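Local coordinates for N-acetylneuraminic acid outer membrane channel protein NanC (Escherichia coli, PDB 2WJR) that forms a high-conductance, weakly anion-selective beta-barrel channel that lets N-acetylneuraminic acid, the commonest sialic acid of host cell surfaces, cross the outer membrane, at residues Ser122-Arg128 with Tyr150-Tyr156. The protein carries 1 engineered substitution. Residues are numbered along the deposited sequence; the frame is centred on the assembly and turned at random.
Sequences SRDNVHR and YSKQNDY. With PO4 (phosphate ion), chain D.
Asp124 lies between Lys152 and Tyr156 where the antiparallel hairpin of strands 126-136 and 141-152 runs out of the barrel wall into the extracellular loops. Its CB sits over the middle of the Tyr156 ring, a CH-pi contact 3.5 Å from the centroid and 8° off the normal. With CG anti to the backbone N (chi1 174°), the carboxylate reaches on past the CB end of the ring toward Lys152, OD1 keeping touch with Tyr156 CB. Asp124 OD1 takes Lys152 NZ on its syn lone pair at 2.9 Å and a proton from water 2; Asp124 OD2 has a weak bond to the same ammonium and a salt bridge to Lys110 on strand 99-110. A bend at chi2 carries the Lys152 chain round, laying CD against Asp124 OD1.

Water 2 also donates to Asn125 O and accepts from Asn154 N, tying the carboxylate to both backbones. Asn125 O receives Gln153 N at 3.0 Å. Alongside, Asn125 ND2 reaches Gln153 OE1 at 3.2 Å, the two amides turned 68° apart; Tyr107 OH binds the same OE1, and Asn125 OD1 takes Lys110 N. Asn154 ND2 points almost straight at Arg123 O in the carbonyl plane, though the modelled length is doubtfully short. Nearer the membrane, His127 and Ser151 form a hydrogen-bonded pair, His127 N to Ser151 O and Ser151 N to His127 O, both 3.0 Å. At the outer end, Arg123 NE donates to O2 of a phosphate, probably from the crystallisation liquor, at 2.7 Å; Arg113 NE binds the same ion.

One more backbone bond, then side-chain amides, a water and a carboxylate shared by two lysines, hold the segments together beyond the strands; the paired ammonium groups probably favour an ionised Asp124.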
ATOM      1  N   SER A 122      16.899 -17.900   6.200  1.00 28.71           N
ATOM      2  CA  SER A 122      16.773 -16.782   7.124  1.00 27.89           C
ATOM      3  C   SER A 122      15.351 -16.247   7.003  1.00 26.84           C
ATOM      4  O   SER A 122      14.475 -16.938   6.486  1.00 25.98           O
ATOM      5  CB  SER A 122      17.831 -15.726   6.800  1.00 28.06           C
ATOM      6  OG  SER A 122      17.744 -14.597   7.660  1.00 28.68           O
ATOM      7  N   ARG A 123      15.136 -15.014   7.447  1.00 25.42           N
ATOM      8  CA  ARG A 123      13.814 -14.404   7.428  1.00 24.72           C
ATOM      9  C   ARG A 123      13.903 -13.033   6.757  1.00 23.12           C
ATOM     10  O   ARG A 123      14.678 -12.177   7.172  1.00 22.75           O
ATOM     11  CB  ARG A 123      13.334 -14.266   8.865  1.00 25.67           C
ATOM     12  CG  ARG A 123      11.919 -14.620   9.090  1.00 27.68           C
ATOM     13  CD  ARG A 123      11.555 -14.450  10.555  1.00 29.09           C
ATOM     14  NE  ARG A 123      11.830 -15.649  11.337  1.00 30.21           N
ATOM     15  CZ  ARG A 123      11.080 -16.751  11.334  1.00 29.55           C
ATOM     16  NH1 ARG A 123       9.997 -16.836  10.580  1.00 28.55           N
ATOM     17  NH2 ARG A 123      11.433 -17.778  12.089  1.00 31.80           N
ATOM     18  N   ASP A 124      13.087 -12.842   5.738  1.00 21.36           N
ATOM     19  CA  ASP A 124      13.163 -11.671   4.908  1.00 20.84           C
ATOM     20  C   ASP A 124      12.217 -10.620   5.503  1.00 19.94           C
ATOM     21  O   ASP A 124      11.157 -10.336   4.965  1.00 19.27           O
ATOM     22  CB  ASP A 124      12.812 -11.979   3.465  1.00 20.87           C
ATOM     23  CG  ASP A 124      12.747 -10.741   2.606  1.00 21.04           C
ATOM     24  OD1 ASP A 124      13.583  -9.834   2.796  1.00 23.21           O
ATOM     25  OD2 ASP A 124      11.852 -10.672   1.750  1.00 20.32           O
ATOM     26  N   ASN A 125      12.674 -10.042   6.590  1.00 19.03           N
ATOM     27  CA  ASN A 125      11.907  -9.028   7.312  1.00 19.03           C
ATOM     28  C   ASN A 125      12.251  -7.659   6.751  1.00 19.22           C
ATOM     29  O   ASN A 125      13.362  -7.430   6.227  1.00 18.81           O
ATOM     30  CB  ASN A 125      12.210  -9.085   8.787  1.00 19.29           C
ATOM     31  CG  ASN A 125      11.965 -10.444   9.379  1.00 20.33           C
ATOM     32  OD1 ASN A 125      11.028 -11.157   8.973  1.00 21.70           O
ATOM     33  ND2 ASN A 125      12.809 -10.830  10.351  1.00 20.83           N
ATOM     34  N   VAL A 126      11.292  -6.738   6.843  1.00 18.48           N
ATOM     35  CA  VAL A 126      11.403  -5.482   6.160  1.00 18.26           C
ATOM     36  C   VAL A 126      10.989  -4.295   7.043  1.00 19.03           C
ATOM     37  O   VAL A 126      10.009  -4.376   7.785  1.00 18.51           O
ATOM     38  CB  VAL A 126      10.538  -5.491   4.902  1.00 18.79           C
ATOM     39  CG1 VAL A 126      10.414  -4.056   4.348  1.00 17.62           C
ATOM     40  CG2 VAL A 126      11.115  -6.451   3.841  1.00 19.31           C
ATOM     41  N   HIS A 127      11.757  -3.215   6.958  1.00 19.02           N
ATOM     42  CA  HIS A 127      11.412  -1.935   7.594  1.00 19.23           C
ATOM     43  C   HIS A 127      10.775  -1.074   6.547  1.00 18.91           C
ATOM     44  O   HIS A 127      11.390  -0.820   5.517  1.00 19.20           O
ATOM     45  CB  HIS A 127      12.659  -1.215   8.078  1.00 19.47           C
ATOM     46  CG  HIS A 127      13.404  -1.924   9.160  1.00 20.75           C
ATOM     47  ND1 HIS A 127      12.926  -2.035  10.448  1.00 21.68           N
ATOM     48  CD2 HIS A 127      14.616  -2.533   9.154  1.00 23.15           C
ATOM     49  CE1 HIS A 127      13.793  -2.706  11.182  1.00 24.56           C
ATOM     50  NE2 HIS A 127      14.831  -3.015  10.423  1.00 22.97           N
ATOM     51  N   ARG A 128       9.549  -0.602   6.785  1.00 18.53           N
ATOM     52  CA  ARG A 128       8.816   0.137   5.772  1.00 18.01           C
ATOM     53  C   ARG A 128       8.238   1.467   6.309  1.00 18.03           C
ATOM     54  O   ARG A 128       7.606   1.508   7.368  1.00 16.76           O
ATOM     55  CB  ARG A 128       7.699  -0.718   5.169  1.00 17.96           C
ATOM     56  CG  ARG A 128       6.839   0.052   4.191  1.00 17.47           C
ATOM     57  CD  ARG A 128       5.744  -0.773   3.601  1.00 19.58           C
ATOM     58  NE  ARG A 128       4.869   0.063   2.763  1.00 19.45           N
ATOM     59  CZ  ARG A 128       4.319  -0.283   1.598  1.00 18.88           C
ATOM     60  NH1 ARG A 128       4.533  -1.483   1.052  1.00 19.51           N
ATOM     61  NH2 ARG A 128       3.561   0.605   0.963  1.00 18.74           N
ATOM     62  N   TYR A 150      11.243   1.204   1.651  1.00 18.18           N
ATOM     63  CA  TYR A 150      11.453   0.026   2.470  1.00 18.24           C
ATOM     64  C   TYR A 150      12.838  -0.553   2.257  1.00 18.17           C
ATOM     65  O   TYR A 150      13.414  -0.420   1.182  1.00 17.43           O
ATOM     66  CB  TYR A 150      10.379  -1.039   2.270  1.00 18.26           C
ATOM     67  CG  TYR A 150       9.843  -1.214   0.886  1.00 19.44           C
ATOM     68  CD1 TYR A 150      10.642  -1.724  -0.131  1.00 18.45           C
ATOM     69  CD2 TYR A 150       8.526  -0.932   0.594  1.00 20.43           C
ATOM     70  CE1 TYR A 150      10.144  -1.942  -1.399  1.00 19.70           C
ATOM     71  CE2 TYR A 150       8.015  -1.135  -0.669  1.00 20.48           C
ATOM     72  CZ  TYR A 150       8.834  -1.641  -1.679  1.00 22.04           C
ATOM     73  OH  TYR A 150       8.340  -1.834  -2.959  1.00 21.57           O
ATOM     74  N   SER A 151      13.336  -1.169   3.308  1.00 19.24           N
ATOM     75  CA  SER A 151      14.689  -1.737   3.321  1.00 20.41           C
ATOM     76  C   SER A 151      14.693  -3.075   4.015  1.00 19.99           C
ATOM     77  O   SER A 151      13.869  -3.352   4.883  1.00 20.02           O
ATOM     78  CB  SER A 151      15.650  -0.787   4.044  1.00 20.91           C
ATOM     79  OG  SER A 151      15.285  -0.672   5.396  1.00 24.67           O
ATOM     80  N   LYS A 152      15.643  -3.919   3.622  1.00 20.41           N
ATOM     81  CA  LYS A 152      15.772  -5.252   4.160  1.00 20.48           C
ATOM     82  C   LYS A 152      16.506  -5.256   5.466  1.00 20.78           C
ATOM     83  O   LYS A 152      17.540  -4.592   5.619  1.00 21.00           O
ATOM     84  CB  LYS A 152      16.544  -6.150   3.173  1.00 20.60           C
ATOM     85  CG  LYS A 152      15.968  -6.207   1.790  1.00 19.47           C
ATOM     86  CD  LYS A 152      14.617  -6.859   1.789  1.00 21.18           C
ATOM     87  CE  LYS A 152      14.205  -7.389   0.440  1.00 21.31           C
ATOM     88  NZ  LYS A 152      12.935  -8.116   0.523  1.00 21.05           N
ATOM     89  N   GLN A 153      16.000  -6.032   6.416  1.00 20.67           N
ATOM     90  CA  GLN A 153      16.702  -6.208   7.668  1.00 21.98           C
ATOM     91  C   GLN A 153      17.868  -7.216   7.492  1.00 22.18           C
ATOM     92  O   GLN A 153      18.935  -7.053   8.081  1.00 21.37           O
ATOM     93  CB  GLN A 153      15.736  -6.691   8.744  1.00 21.78           C
ATOM     94  CG  GLN A 153      16.357  -7.012  10.078  1.00 24.67           C
ATOM     95  CD  GLN A 153      15.307  -7.283  11.141  1.00 30.02           C
ATOM     96  OE1 GLN A 153      14.401  -8.107  10.948  1.00 29.79           O
ATOM     97  NE2 GLN A 153      15.412  -6.580  12.263  1.00 33.31           N
ATOM     98  N   ASN A 154      17.635  -8.247   6.690  1.00 22.49           N
ATOM     99  CA  ASN A 154      18.572  -9.384   6.575  1.00 22.54           C
ATOM    100  C   ASN A 154      19.172  -9.465   5.171  1.00 23.11           C
ATOM    101  O   ASN A 154      19.036  -8.530   4.384  1.00 22.70           O
ATOM    102  CB  ASN A 154      17.846 -10.667   6.985  1.00 21.80           C
ATOM    103  CG  ASN A 154      17.548 -10.712   8.457  1.00 21.82           C
ATOM    104  OD1 ASN A 154      18.369 -10.290   9.267  1.00 24.07           O
ATOM    105  ND2 ASN A 154      16.365 -11.220   8.826  1.00 25.18           N
ATOM    106  N   ASP A 155      19.833 -10.576   4.831  1.00 23.05           N
ATOM    107  CA  ASP A 155      20.630 -10.628   3.598  1.00 23.77           C
ATOM    108  C   ASP A 155      19.798 -10.995   2.379  1.00 23.33           C
ATOM    109  O   ASP A 155      19.954 -12.066   1.801  1.00 23.34           O
ATOM    110  CB  ASP A 155      21.812 -11.605   3.787  1.00 24.21           C
ATOM    111  CG  ASP A 155      22.756 -11.624   2.608  1.00 26.95           C
ATOM    112  OD1 ASP A 155      22.753 -10.651   1.812  1.00 24.94           O
ATOM    113  OD2 ASP A 155      23.514 -12.632   2.485  1.00 28.28           O
ATOM    114  N   TYR A 156      18.907 -10.084   2.000  1.00 23.12           N
ATOM    115  CA  TYR A 156      18.041 -10.228   0.850  1.00 22.83           C
ATOM    116  C   TYR A 156      18.086  -8.980   0.010  1.00 22.94           C
ATOM    117  O   TYR A 156      18.630  -7.964   0.429  1.00 23.31           O
ATOM    118  CB  TYR A 156      16.602 -10.456   1.300  1.00 23.02           C
ATOM    119  CG  TYR A 156      16.396 -11.717   2.087  1.00 21.36           C
ATOM    120  CD1 TYR A 156      16.097 -12.914   1.448  1.00 20.08           C
ATOM    121  CD2 TYR A 156      16.469 -11.711   3.456  1.00 21.39           C
ATOM    122  CE1 TYR A 156      15.905 -14.082   2.170  1.00 20.31           C
ATOM    123  CE2 TYR A 156      16.261 -12.849   4.181  1.00 20.21           C
ATOM    124  CZ  TYR A 156      15.987 -14.042   3.522  1.00 21.20           C
ATOM    125  OH  TYR A 156      15.767 -15.160   4.267  1.00 21.63           O
TER
HETATM  126  P   PO4 D1218      15.755 -16.304  11.545  1.00 62.98           P
HETATM  127  O1  PO4 D1218      16.512 -16.806  12.751  1.00 62.56           O
HETATM  128  O2  PO4 D1218      14.429 -15.769  12.041  1.00 62.04           O
HETATM  129  O3  PO4 D1218      16.538 -15.188  10.869  1.00 62.22           O
HETATM  130  O4  PO4 D1218      15.558 -17.451  10.573  1.00 60.96           O
HETATM  131  O   HOH W   1      19.839 -13.176   6.125  1.00 23.46           O
HETATM  132  O   HOH W   2      15.190  -8.875   4.926  1.00 22.54           O
HETATM  133  O   HOH W   3      17.147  -4.010  11.590  1.00 39.96           O